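FtsZ-like protein of unknown function (Nostoc punctiforme, PDB 3C8L) is of unknown function but is FtsZ-like and assembles as four copies of its chain. Local coordinates at residues G90-G95 and E107-I112; Q20-A25 and P65-E70; E57-V62 and T83-S88; I24-A29 and E71-V76; I9-G14 and I112-V117. All coordinates share one frame; numbering follows the deposited sequence.

Interaction 1: G90-G95 and E107-I112; sequences GMIVQG and EMLIAI
An antiparallel ladder joins strands 81-94 and 107-120, successive strands linked like a beta hairpin with a long connection. Two hydrogen-bonded pairs, Met91 with Ile110 and Val93 with Met108, supply four backbone bonds. The straightest runs from Val93 N to Met108 O (2.9 Å, 168° at the hydrogen); Ile110 N instead meets Met91 O nearly along the C=O axis. Val93 straddles its neighbours on one face: CG1, anti to the backbone N, reaches CE of selenomethionine Met108 at 3.8 Å, while CG2 touches Ile110 CD1 at 3.9 Å. The Met108 chain turns at chi3 (-78°), laying that methyl alongside Val93. On the other face the side chains of Ile92 and Glu107 cross obliquely, Ile92 CG2 touching Glu107 CG at 3.8 Å, and Ile92 CG1 lies beside Leu109 CD2 at 4.0 Å. Glu107 runs extended beyond CG, and its OE1 is hydrogen-bonded to the hydroxyl of Tyr64, whose side chain also touches Ile92 and Leu109. An alanine at Glu107 would remove CG and the carboxylate beside Ile92, and so the acceptor for Tyr64, and would probably loosen this corner of the sheet. Further out, a second subunit reaches strand 81-94: its Gln59 NE2 donates to Ile92 O, and its Ala61 packs on Met91. At the other end Gly90, with phi 67°, brings CA within 3.2 Å of Ile110 O, where a beta carbon would collide with that oxygen.

Interaction 2: Q20-A25 and P65-E70; sequences QEPTIA and PEQVRE
The first turn of helix 22-34 meets the loop that leads from strand 55-62 into helix 70-74, and the residues at the N-cap positions of both helices, Glu21 and Arg69, face each other in a salt bridge. Glu21, bent at chi2 (-70°), swings its carboxylate back so that OE1 offers its syn lone pair to Arg69 NH1 at 3.0 Å. OE1 lies close to the guanidinium plane, yet the two flat groups are turned 64° apart; the second bond, from Arg69 NH2, is weak. Thr23 approaches the same guanidinium from above, its OG1 standing over the centre of one face at 3.5 Å from the plane. That hydroxyl oxygen also accepts the backbone N-H of Arg69 (N to OG1 2.9 Å), so one oxygen holds the main chain of Arg69 and lies against the face of its side-chain end. Alongside, Pro22 CG presses on Gln67 CB at 3.6 Å, and Pro22 CB meets Val68 CG2 at 4.0 Å. One water lies between Gln20 O and Gln67 OE1; another accepts from Thr23 N at 2.9 Å and lies 2.7 Å from Glu21 OE1. Arg69 NH2 has a second carboxylate partner in Glu72, while the Glu21 N-H is bonded to Asp16 OD2. Two acids around one guanidinium would probably keep it charged and hold its rotation, while the second water sits between the helix start and the carboxylate.

Interaction 3: E57-V62 and T83-S88; sequences EVQVAV and TLTVES
Strands 57-62 and 83-88 run parallel, their axes 23° apart, and Val58 and Val60 each give an N-H and a C=O to the partner strand, zipping it from Thr83 to Glu87. The bonds differ in approach: Val60 N comes to Thr85 O from above the carbonyl plane, whereas Thr85 N meets Val58 O nearly along its C=O axis. On the apolar face Leu84, with CG anti to the backbone N and chi2 at 65°, leans CD1 against Val58 CG1 at 3.6 Å and Val60 CG2 at 3.9 Å. Val86 CG1 continues the row, touching Val60 CG1 and, at 4.0 Å, Val62 CG1. The opposite face is mostly polar. Gln59 stretches out fully and points NE2 at Glu87 OE2, 2.9 Å away and almost straight (171°); the oxygen lies in the amide plane, but the nitrogen comes from above the carboxylate plane. Glu87 reaches it with CG in the crowded position between backbone N and carbonyl carbon, CG resting on Ala61 CB at 3.8 Å. A water donates to Glu87 OE2 at 2.7 Å and to Val60 O at 2.9 Å, and accepts from Thr85 OG1. An alanine at Glu87 would remove this acceptor for Gln59 and the water, and would probably leave the amide less firmly held for its bond to Ile92 O of a second subunit. Helix 70-74 lies between the two strands in the chain, and its Leu74 touches Val58 and Leu84, as in a classical beta-alpha-beta crossover.

Interaction 4: I24-A29 and E71-V76; sequences IAASRA and EEVLAV
The guanidinium of Arg28 carries Ile24 CG2 on one face, the methyl lying 3.4 Å above the plane over its centre, one helical turn back; its NH1 is hydrogen-bonded to the carbonyl oxygen of Ile15. Both side chains point away from the partner helix. The carboxylate of Glu72 is the flat group that serves the contact: OE2 accepts from a water at 2.6 Å, which also bonds Ser27 OG at 3.1 Å, and OE1 pairs with Arg69. Glu72 gets there by an extended chain, CG anti to the backbone N (chi1 177°), and its CG passes Ser27 OG at 3.9 Å. Ser27 sits at the closest point between the two backbones, opposite Val73. Its OG, anti to the carbonyl carbon (chi1 -68°), is turned back along its own helix, where it bonds Thr23 O, and it also lies 3.7 Å from Val73 CG2. That methyl group, likewise anti to its carbonyl carbon, fits between Ser27 OG and Ala26 CB, the latter at 3.9 Å. Three residues on, Val76 points toward helix 22-34, and its CG2 rests against Ser27 O at 3.8 Å and Ser27 CB at 4.0 Å. No direct hydrogen bond crosses the gap. Small residues, Ala26 and Ser27, let the backbones come near, and the water links the polar rim. Ala26 also touches Val60, and Leu74 touches Val58, both on strand 55-62. Two helices packed side by side over one sheet in this way form the helical layer of a two-layer alpha/beta fold.

Interaction 5: I9-G14 and I112-V117; sequences IEMGMG and IAAVTV. With IMD (imidazole), chain F.
Ile9 and Thr116 stand side by side on one face of the antiparallel ladder between strands 4-16 and 107-120, and both carry a branch anti to the carbonyl carbon: CG1 of Ile9 (chi1 -53°) lies 3.7 Å from Thr116 OG1. Ile9 CG2, anti to the backbone N, comes within 4.2 Å of Ala114 CB, which also takes Met11 CG at 4.0 Å. The selenomethionine chain of Met11 then bends at chi3 (-75°) and leaves the contact, packing on Ile110 of a second subunit. Underneath, the pairs Glu10 with Val115 and Gly12 with Ala113 are each doubly hydrogen-bonded; Val115 N to Glu10 O is the straightest (2.8 Å, 174°). Glu10 points to the other face, extended beyond CG. Its OE1 is taken by Asn37 ND2, and OE2 accepts a hydrogen bond from N1 of a bound imidazole at 2.5 Å. The ring's C5 rests near Val117 CG2 at 4.0 Å and Val115 CG1 at 4.1 Å. Ile9 and Glu10 also pair with a strand of the fourth subunit, so the sheet continues across that interface. The imidazole probably came from the crystallisation liquor; so short a bond to a buried carboxylate is consistent with a charge-assisted hydrogen bond, an imidazolium facing the Glu10 carboxylate.

Interactions 1, 3 and 5 all build one mixed sheet, and strand 107-120 serves both 1 and 5, which share Ile112. Interaction 5 is wholly buried near the middle of the chain; interaction 1 lies toward an end of the sheet and is partly exposed, and interaction 3 combines an apolar face with a mostly polar one. Interactions 2 and 4 involve helix 22-34 and rely on side chains and waters instead of a backbone ladder: a salt bridge, a hydroxyl and waters in 2, small and branched side chains around Ser27 in 4. Val68 and Val73 touch between them. The three sheet contacts also meet a second subunit, whereas 2 and 4 touch no other chain of the assembly.

Interaction 1: G90-G95 and E107-I112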
# COMPACT_ATOMS: atom_id res chain seq x y z
N GLY A 90 -2.30 -7.72 15.18
CA GLY A 90 -3.16 -7.11 14.19
C GLY A 90 -4.19 -6.22 14.90
O GLY A 90 -3.86 -5.52 15.88
N MSE A 91 -5.42 -6.23 14.41
CA MSE A 91 -6.45 -5.41 15.04
C MSE A 91 -7.85 -5.89 14.66
O MSE A 91 -8.04 -6.47 13.59
CB MSE A 91 -6.31 -3.93 14.61
CG MSE A 91 -7.04 -2.93 15.49
SE MSE A 91 -6.55 -1.09 15.15
CE MSE A 91 -7.82 -0.89 13.84
N ILE A 92 -8.81 -5.71 15.57
CA ILE A 92 -10.22 -5.96 15.29
C ILE A 92 -10.91 -4.58 15.22
O ILE A 92 -10.75 -3.75 16.13
CB ILE A 92 -10.94 -6.74 16.39
CG1 ILE A 92 -10.33 -8.13 16.52
CG2 ILE A 92 -12.45 -6.80 16.07
CD1 ILE A 92 -10.86 -8.97 17.72
N VAL A 93 -11.67 -4.33 14.15
CA VAL A 93 -12.49 -3.12 14.07
C VAL A 93 -13.93 -3.63 14.37
O VAL A 93 -14.46 -4.47 13.63
CB VAL A 93 -12.44 -2.46 12.70
CG1 VAL A 93 -13.34 -1.24 12.70
CG2 VAL A 93 -10.99 -2.10 12.34
N GLN A 94 -14.51 -3.14 15.47
CA GLN A 94 -15.87 -3.48 15.88
C GLN A 94 -16.90 -2.61 15.18
O GLN A 94 -16.75 -1.40 15.08
CB GLN A 94 -16.05 -3.21 17.37
CG GLN A 94 -15.31 -4.13 18.29
CD GLN A 94 -15.90 -5.53 18.32
OE1 GLN A 94 -17.07 -5.74 17.95
NE2 GLN A 94 -15.12 -6.48 18.77
N GLY A 95 -17.97 -3.22 14.71
CA GLY A 95 -19.02 -2.45 14.08
C GLY A 95 -20.16 -3.37 13.71
O GLY A 95 -19.93 -4.49 13.25
N GLU A 107 -17.34 -7.86 13.27
CA GLU A 107 -15.92 -7.59 13.29
C GLU A 107 -15.22 -7.60 11.93
O GLU A 107 -15.62 -8.33 11.01
CB GLU A 107 -15.22 -8.68 14.12
CG GLU A 107 -15.65 -8.75 15.59
CD GLU A 107 -14.96 -9.82 16.39
OE1 GLU A 107 -14.28 -10.66 15.83
OE2 GLU A 107 -15.13 -9.81 17.64
N MSE A 108 -14.28 -6.68 11.77
CA MSE A 108 -13.39 -6.68 10.59
C MSE A 108 -12.07 -7.06 11.22
O MSE A 108 -11.68 -6.49 12.25
CB MSE A 108 -13.23 -5.35 9.85
CG MSE A 108 -14.43 -4.88 9.10
SE MSE A 108 -13.93 -3.54 7.79
CE MSE A 108 -13.75 -2.12 8.99
N LEU A 109 -11.37 -8.01 10.61
CA LEU A 109 -10.11 -8.51 11.11
C LEU A 109 -8.96 -8.03 10.24
O LEU A 109 -8.98 -8.22 9.01
CB LEU A 109 -10.12 -10.04 11.15
CG LEU A 109 -11.34 -10.68 11.84
CD1 LEU A 109 -11.20 -12.22 11.82
CD2 LEU A 109 -11.52 -10.17 13.26
N ILE A 110 -7.94 -7.48 10.89
CA ILE A 110 -6.77 -6.96 10.21
C ILE A 110 -5.53 -7.74 10.62
O ILE A 110 -5.23 -7.87 11.81
CB ILE A 110 -6.59 -5.45 10.46
CG1 ILE A 110 -7.86 -4.68 10.11
CG2 ILE A 110 -5.38 -4.98 9.67
CD1 ILE A 110 -7.81 -3.22 10.46
N ALA A 111 -4.83 -8.31 9.63
CA ALA A 111 -3.60 -9.03 9.82
C ALA A 111 -2.41 -8.26 9.27
O ALA A 111 -2.57 -7.48 8.33
CB ALA A 111 -3.64 -10.40 9.04
N ILE A 112 -1.27 -8.53 9.88
CA ILE A 112 0.02 -8.05 9.44
C ILE A 112 0.86 -9.26 9.06
O ILE A 112 0.83 -10.28 9.75
CB ILE A 112 0.73 -7.30 10.56
CG1 ILE A 112 -0.03 -6.02 10.88
CG2 ILE A 112 2.20 -6.99 10.20
CD1 ILE A 112 0.44 -5.40 12.12

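Interaction 2: Q20-A25 and P65-E70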
# COMPACT_ATOMS: atom_id res chain seq x y z
N GLN A 20 -15.00 -13.38 10.85
CA GLN A 20 -14.88 -14.83 10.99
C GLN A 20 -13.82 -15.50 10.13
O GLN A 20 -13.73 -16.73 10.14
CB GLN A 20 -16.24 -15.53 10.76
CG GLN A 20 -17.36 -15.01 11.63
CD GLN A 20 -18.64 -15.79 11.44
OE1 GLN A 20 -18.84 -16.48 10.42
NE2 GLN A 20 -19.53 -15.69 12.43
N GLU A 21 -13.01 -14.75 9.35
CA GLU A 21 -11.98 -15.41 8.51
C GLU A 21 -10.57 -14.82 8.64
O GLU A 21 -10.07 -14.18 7.71
CB GLU A 21 -12.40 -15.49 7.04
CG GLU A 21 -13.52 -16.52 6.75
CD GLU A 21 -13.11 -17.98 6.89
OE1 GLU A 21 -11.90 -18.28 6.93
OE2 GLU A 21 -14.01 -18.86 6.91
N PRO A 22 -9.92 -15.05 9.78
CA PRO A 22 -8.54 -14.59 9.91
C PRO A 22 -7.62 -15.17 8.83
O PRO A 22 -6.63 -14.54 8.48
CB PRO A 22 -8.14 -15.03 11.33
CG PRO A 22 -9.19 -15.94 11.77
CD PRO A 22 -10.40 -15.72 11.00
N THR A 23 -7.92 -16.36 8.30
CA THR A 23 -7.12 -16.90 7.22
C THR A 23 -7.09 -15.94 6.00
O THR A 23 -6.05 -15.78 5.37
CB THR A 23 -7.66 -18.27 6.73
OG1 THR A 23 -7.60 -19.20 7.81
CG2 THR A 23 -6.79 -18.82 5.60
N ILE A 24 -8.24 -15.35 5.67
CA ILE A 24 -8.37 -14.42 4.55
C ILE A 24 -7.52 -13.17 4.81
O ILE A 24 -6.80 -12.69 3.93
CB ILE A 24 -9.87 -14.05 4.34
CG1 ILE A 24 -10.63 -15.27 3.80
CG2 ILE A 24 -10.02 -12.87 3.39
CD1 ILE A 24 -12.09 -15.04 3.55
N ALA A 25 -7.63 -12.63 6.01
CA ALA A 25 -6.83 -11.46 6.37
C ALA A 25 -5.33 -11.79 6.24
O ALA A 25 -4.55 -11.02 5.66
CB ALA A 25 -7.17 -11.00 7.79
N PRO A 65 -5.54 -16.07 16.01
CA PRO A 65 -4.48 -16.71 15.22
C PRO A 65 -4.66 -18.22 15.09
O PRO A 65 -4.24 -18.83 14.11
CB PRO A 65 -3.21 -16.36 15.99
CG PRO A 65 -3.67 -16.14 17.36
CD PRO A 65 -4.97 -15.45 17.22
N GLU A 66 -5.27 -18.83 16.09
CA GLU A 66 -5.54 -20.27 16.10
C GLU A 66 -6.48 -20.73 14.98
O GLU A 66 -6.58 -21.93 14.73
CB GLU A 66 -6.11 -20.72 17.47
CG GLU A 66 -7.50 -20.17 17.85
CD GLU A 66 -7.59 -18.73 18.33
OE1 GLU A 66 -6.55 -18.05 18.44
OE2 GLU A 66 -8.73 -18.26 18.57
N GLN A 67 -7.18 -19.80 14.33
CA GLN A 67 -8.10 -20.09 13.24
C GLN A 67 -7.46 -19.96 11.86
O GLN A 67 -8.12 -20.20 10.86
CB GLN A 67 -9.34 -19.19 13.30
CG GLN A 67 -10.24 -19.45 14.51
CD GLN A 67 -11.43 -18.53 14.56
OE1 GLN A 67 -11.89 -18.00 13.53
NE2 GLN A 67 -11.92 -18.27 15.77
N VAL A 68 -6.17 -19.58 11.80
CA VAL A 68 -5.51 -19.43 10.51
C VAL A 68 -5.10 -20.78 9.93
O VAL A 68 -4.44 -21.58 10.59
CB VAL A 68 -4.29 -18.51 10.64
CG1 VAL A 68 -3.49 -18.47 9.32
CG2 VAL A 68 -4.74 -17.09 10.99
N ARG A 69 -5.51 -21.02 8.69
CA ARG A 69 -5.18 -22.25 7.94
C ARG A 69 -3.83 -22.02 7.25
O ARG A 69 -3.74 -21.29 6.24
CB ARG A 69 -6.28 -22.55 6.95
CG ARG A 69 -7.64 -22.77 7.63
CD ARG A 69 -8.73 -23.16 6.65
NE ARG A 69 -9.02 -22.11 5.69
CZ ARG A 69 -9.91 -21.13 5.84
NH1 ARG A 69 -10.62 -21.02 6.94
NH2 ARG A 69 -10.07 -20.22 4.88
N GLU A 70 -2.79 -22.63 7.80
CA GLU A 70 -1.42 -22.40 7.34
C GLU A 70 -1.14 -22.67 5.89
O GLU A 70 -0.47 -21.89 5.22
CB GLU A 70 -0.44 -23.21 8.20
CG GLU A 70 0.99 -23.28 7.66
CD GLU A 70 1.99 -23.86 8.66
OE1 GLU A 70 1.74 -23.74 9.90
OE2 GLU A 70 3.02 -24.41 8.20
O HOH W 1 -11.99 -18.92 10.93
O HOH W 2 -10.02 -18.34 8.88

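Interaction 3: E57-V62 and T83-S88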
# COMPACT_ATOMS: atom_id res chain seq x y z
N GLU A 57 10.56 -17.06 5.30
CA GLU A 57 9.87 -17.18 6.57
C GLU A 57 8.77 -16.12 6.62
O GLU A 57 9.05 -14.93 6.40
CB GLU A 57 10.81 -16.97 7.75
CG GLU A 57 11.89 -18.01 7.93
CD GLU A 57 12.82 -17.60 9.11
OE1 GLU A 57 12.55 -16.59 9.81
OE2 GLU A 57 13.80 -18.27 9.26
N VAL A 58 7.58 -16.53 7.02
CA VAL A 58 6.44 -15.64 7.11
C VAL A 58 6.02 -15.54 8.57
O VAL A 58 5.84 -16.56 9.23
CB VAL A 58 5.26 -16.13 6.26
CG1 VAL A 58 4.08 -15.15 6.34
CG2 VAL A 58 5.69 -16.33 4.82
N GLN A 59 5.89 -14.30 9.07
CA GLN A 59 5.42 -14.02 10.42
C GLN A 59 4.12 -13.25 10.29
O GLN A 59 4.11 -12.16 9.70
CB GLN A 59 6.46 -13.16 11.16
CG GLN A 59 6.06 -12.81 12.59
CD GLN A 59 6.91 -11.70 13.22
OE1 GLN A 59 7.84 -11.18 12.61
NE2 GLN A 59 6.58 -11.36 14.46
N VAL A 60 3.02 -13.83 10.79
CA VAL A 60 1.71 -13.19 10.77
C VAL A 60 1.18 -12.90 12.16
O VAL A 60 1.33 -13.73 13.06
CB VAL A 60 0.66 -14.09 10.03
CG1 VAL A 60 -0.79 -13.63 10.29
CG2 VAL A 60 0.95 -14.11 8.52
N ALA A 61 0.60 -11.71 12.35
CA ALA A 61 -0.07 -11.33 13.58
C ALA A 61 -1.50 -10.96 13.17
O ALA A 61 -1.71 -10.16 12.24
CB ALA A 61 0.63 -10.22 14.32
N VAL A 62 -2.48 -11.55 13.86
CA VAL A 62 -3.87 -11.34 13.50
C VAL A 62 -4.75 -11.75 14.68
O VAL A 62 -4.30 -12.53 15.53
CB VAL A 62 -4.22 -12.28 12.26
CG1 VAL A 62 -4.06 -13.78 12.65
CG2 VAL A 62 -5.59 -12.04 11.68
N THR A 83 8.10 -21.26 5.61
CA THR A 83 7.62 -21.54 6.94
C THR A 83 6.70 -20.40 7.38
O THR A 83 6.83 -19.25 6.89
CB THR A 83 8.72 -21.71 7.97
OG1 THR A 83 9.42 -20.47 8.12
CG2 THR A 83 9.68 -22.80 7.61
N LEU A 84 5.81 -20.69 8.31
CA LEU A 84 4.88 -19.72 8.86
C LEU A 84 4.79 -19.78 10.38
O LEU A 84 4.84 -20.86 10.98
CB LEU A 84 3.43 -19.99 8.34
CG LEU A 84 2.29 -19.10 8.85
CD1 LEU A 84 2.48 -17.65 8.38
CD2 LEU A 84 0.93 -19.64 8.38
N THR A 85 4.72 -18.60 10.99
CA THR A 85 4.36 -18.48 12.40
C THR A 85 3.12 -17.56 12.42
O THR A 85 3.00 -16.64 11.58
CB THR A 85 5.45 -17.93 13.30
OG1 THR A 85 5.73 -16.57 12.97
CG2 THR A 85 6.71 -18.79 13.22
N VAL A 86 2.19 -17.84 13.33
CA VAL A 86 1.00 -17.02 13.51
C VAL A 86 0.93 -16.70 15.00
O VAL A 86 1.10 -17.59 15.85
CB VAL A 86 -0.30 -17.71 13.06
CG1 VAL A 86 -1.42 -16.71 12.99
CG2 VAL A 86 -0.11 -18.30 11.65
N GLU A 87 0.68 -15.43 15.32
CA GLU A 87 0.59 -14.96 16.68
C GLU A 87 -0.54 -13.95 16.81
O GLU A 87 -1.04 -13.41 15.81
CB GLU A 87 1.92 -14.30 17.11
CG GLU A 87 2.21 -12.97 16.39
CD GLU A 87 3.63 -12.51 16.56
OE1 GLU A 87 3.91 -11.82 17.56
OE2 GLU A 87 4.49 -12.94 15.78
N SER A 88 -0.99 -13.71 18.04
CA SER A 88 -2.06 -12.74 18.30
C SER A 88 -1.51 -11.31 18.11
O SER A 88 -0.47 -10.97 18.64
CB SER A 88 -2.63 -12.91 19.69
OG SER A 88 -3.72 -12.04 19.89
O HOH W 3 8.13 -18.14 9.95
O HOH W 4 3.83 -14.91 14.02

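Interaction 4: I24-A29 and E71-V76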
# COMPACT_ATOMS: atom_id res chain seq x y z
N ILE A 24 -8.24 -15.35 5.67
CA ILE A 24 -8.37 -14.42 4.55
C ILE A 24 -7.52 -13.17 4.81
O ILE A 24 -6.80 -12.69 3.93
CB ILE A 24 -9.87 -14.05 4.34
CG1 ILE A 24 -10.63 -15.27 3.80
CG2 ILE A 24 -10.02 -12.87 3.39
CD1 ILE A 24 -12.09 -15.04 3.55
N ALA A 25 -7.63 -12.63 6.01
CA ALA A 25 -6.83 -11.46 6.37
C ALA A 25 -5.33 -11.79 6.24
O ALA A 25 -4.55 -11.02 5.66
CB ALA A 25 -7.17 -11.00 7.79
N ALA A 26 -4.94 -12.96 6.75
CA ALA A 26 -3.54 -13.38 6.70
C ALA A 26 -3.03 -13.59 5.27
O ALA A 26 -1.94 -13.17 4.93
CB ALA A 26 -3.33 -14.64 7.53
N SER A 27 -3.84 -14.26 4.45
CA SER A 27 -3.48 -14.52 3.06
C SER A 27 -3.30 -13.21 2.30
O SER A 27 -2.34 -13.03 1.54
CB SER A 27 -4.53 -15.41 2.38
OG SER A 27 -4.49 -16.71 2.94
N ARG A 28 -4.24 -12.29 2.51
CA ARG A 28 -4.18 -10.98 1.86
C ARG A 28 -2.97 -10.18 2.35
O ARG A 28 -2.36 -9.44 1.57
CB ARG A 28 -5.44 -10.20 2.11
CG ARG A 28 -6.61 -10.74 1.31
CD ARG A 28 -7.93 -10.10 1.66
NE ARG A 28 -9.01 -10.59 0.79
CZ ARG A 28 -10.30 -10.38 0.97
NH1 ARG A 28 -10.72 -9.68 2.00
NH2 ARG A 28 -11.18 -10.89 0.10
N ALA A 29 -2.61 -10.33 3.63
CA ALA A 29 -1.44 -9.64 4.17
C ALA A 29 -0.14 -10.11 3.50
O ALA A 29 0.72 -9.30 3.15
CB ALA A 29 -1.37 -9.81 5.68
N GLU A 71 -1.64 -23.78 5.39
CA GLU A 71 -1.37 -24.18 4.02
C GLU A 71 -1.89 -23.19 2.99
O GLU A 71 -1.26 -22.95 1.97
CB GLU A 71 -1.90 -25.60 3.77
CG GLU A 71 -1.25 -26.71 4.66
CD GLU A 71 -1.67 -26.74 6.13
OE1 GLU A 71 -2.67 -26.07 6.53
OE2 GLU A 71 -1.02 -27.47 6.91
N GLU A 72 -3.06 -22.63 3.26
CA GLU A 72 -3.65 -21.64 2.38
C GLU A 72 -2.82 -20.35 2.38
O GLU A 72 -2.61 -19.75 1.33
CB GLU A 72 -5.09 -21.36 2.83
CG GLU A 72 -5.82 -20.31 2.06
CD GLU A 72 -7.32 -20.25 2.37
OE1 GLU A 72 -7.86 -21.23 2.91
OE2 GLU A 72 -7.94 -19.22 2.02
N VAL A 73 -2.32 -19.94 3.54
CA VAL A 73 -1.51 -18.73 3.63
C VAL A 73 -0.18 -18.92 2.88
O VAL A 73 0.22 -18.06 2.11
CB VAL A 73 -1.27 -18.35 5.10
CG1 VAL A 73 -0.29 -17.18 5.21
CG2 VAL A 73 -2.59 -18.01 5.79
N LEU A 74 0.50 -20.04 3.12
CA LEU A 74 1.78 -20.26 2.46
C LEU A 74 1.69 -20.41 0.95
O LEU A 74 2.63 -20.09 0.25
CB LEU A 74 2.56 -21.43 3.09
CG LEU A 74 3.10 -21.17 4.50
CD1 LEU A 74 3.84 -22.40 5.02
CD2 LEU A 74 4.00 -19.93 4.52
N ALA A 75 0.54 -20.88 0.47
CA ALA A 75 0.34 -21.03 -0.97
C ALA A 75 0.33 -19.65 -1.68
O ALA A 75 0.44 -19.59 -2.90
CB ALA A 75 -0.95 -21.81 -1.27
N VAL A 76 0.18 -18.55 -0.96
CA VAL A 76 0.27 -17.22 -1.59
C VAL A 76 1.70 -17.00 -2.13
O VAL A 76 1.88 -16.30 -3.12
CB VAL A 76 -0.10 -16.12 -0.57
CG1 VAL A 76 0.13 -14.69 -1.14
CG2 VAL A 76 -1.56 -16.30 -0.13
O HOH W 5 -6.74 -17.26 0.83

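Interaction 5: I9-G14 and I112-V117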
# COMPACT_ATOMS: atom_id res chain seq x y z
N ILE A 9 13.16 -7.97 4.25
CA ILE A 9 11.91 -8.17 4.99
C ILE A 9 10.86 -7.31 4.29
O ILE A 9 11.05 -6.10 4.12
CB ILE A 9 12.03 -7.79 6.48
CG1 ILE A 9 13.21 -8.50 7.16
CG2 ILE A 9 10.73 -8.07 7.21
CD1 ILE A 9 13.52 -7.98 8.55
N GLU A 10 9.77 -7.93 3.83
CA GLU A 10 8.68 -7.28 3.11
C GLU A 10 7.44 -7.36 3.99
O GLU A 10 7.03 -8.45 4.39
CB GLU A 10 8.44 -8.04 1.81
CG GLU A 10 9.63 -8.10 0.92
CD GLU A 10 9.41 -9.05 -0.24
OE1 GLU A 10 8.79 -8.67 -1.24
OE2 GLU A 10 9.86 -10.21 -0.11
N MSE A 11 6.82 -6.22 4.27
CA MSE A 11 5.69 -6.16 5.19
C MSE A 11 4.41 -5.72 4.48
O MSE A 11 4.41 -4.89 3.57
CB MSE A 11 6.05 -5.24 6.36
CG MSE A 11 7.11 -5.93 7.29
SE MSE A 11 8.16 -4.76 8.38
CE MSE A 11 9.35 -4.06 6.96
N GLY A 12 3.30 -6.25 4.95
CA GLY A 12 2.00 -5.98 4.37
C GLY A 12 0.85 -6.16 5.34
O GLY A 12 1.02 -6.83 6.37
N MSE A 13 -0.29 -5.59 4.98
CA MSE A 13 -1.52 -5.66 5.77
C MSE A 13 -2.62 -6.29 4.92
O MSE A 13 -2.71 -6.00 3.72
CB MSE A 13 -1.95 -4.23 6.17
CG MSE A 13 -3.24 -4.15 7.00
SE MSE A 13 -3.74 -2.37 7.51
CE MSE A 13 -3.99 -1.72 5.86
N GLY A 14 -3.47 -7.09 5.55
CA GLY A 14 -4.60 -7.74 4.89
C GLY A 14 -5.82 -7.65 5.79
O GLY A 14 -5.70 -7.67 7.02
N ILE A 112 -1.27 -8.53 9.88
CA ILE A 112 0.02 -8.05 9.44
C ILE A 112 0.86 -9.26 9.06
O ILE A 112 0.83 -10.28 9.75
CB ILE A 112 0.73 -7.30 10.56
CG1 ILE A 112 -0.03 -6.02 10.88
CG2 ILE A 112 2.20 -6.99 10.20
CD1 ILE A 112 0.44 -5.40 12.12
N ALA A 113 1.61 -9.15 7.96
CA ALA A 113 2.56 -10.18 7.55
C ALA A 113 3.94 -9.55 7.32
O ALA A 113 4.04 -8.47 6.74
CB ALA A 113 2.13 -10.96 6.28
N ALA A 114 4.98 -10.22 7.81
CA ALA A 114 6.36 -9.92 7.51
C ALA A 114 6.90 -11.15 6.79
O ALA A 114 6.88 -12.25 7.35
CB ALA A 114 7.19 -9.61 8.75
N VAL A 115 7.34 -10.97 5.54
CA VAL A 115 7.88 -12.01 4.70
C VAL A 115 9.38 -11.74 4.63
O VAL A 115 9.81 -10.73 4.08
CB VAL A 115 7.24 -12.00 3.29
CG1 VAL A 115 7.90 -13.03 2.38
CG2 VAL A 115 5.71 -12.21 3.38
N THR A 116 10.18 -12.67 5.18
CA THR A 116 11.62 -12.50 5.21
C THR A 116 12.29 -13.50 4.29
O THR A 116 12.00 -14.71 4.35
CB THR A 116 12.16 -12.70 6.64
OG1 THR A 116 11.53 -11.75 7.52
CG2 THR A 116 13.66 -12.46 6.68
N VAL A 117 13.19 -13.01 3.44
CA VAL A 117 13.98 -13.86 2.58
C VAL A 117 15.34 -14.00 3.28
O VAL A 117 15.95 -12.99 3.68
CB VAL A 117 14.20 -13.26 1.20
CG1 VAL A 117 15.21 -14.10 0.42
CG2 VAL A 117 12.85 -13.13 0.48
N1 IMD F . 9.26 -12.10 -1.69
C2 IMD F . 8.76 -11.94 -2.90
N3 IMD F . 8.50 -13.16 -3.42
C4 IMD F . 8.85 -14.08 -2.52
C5 IMD F . 9.35 -13.42 -1.41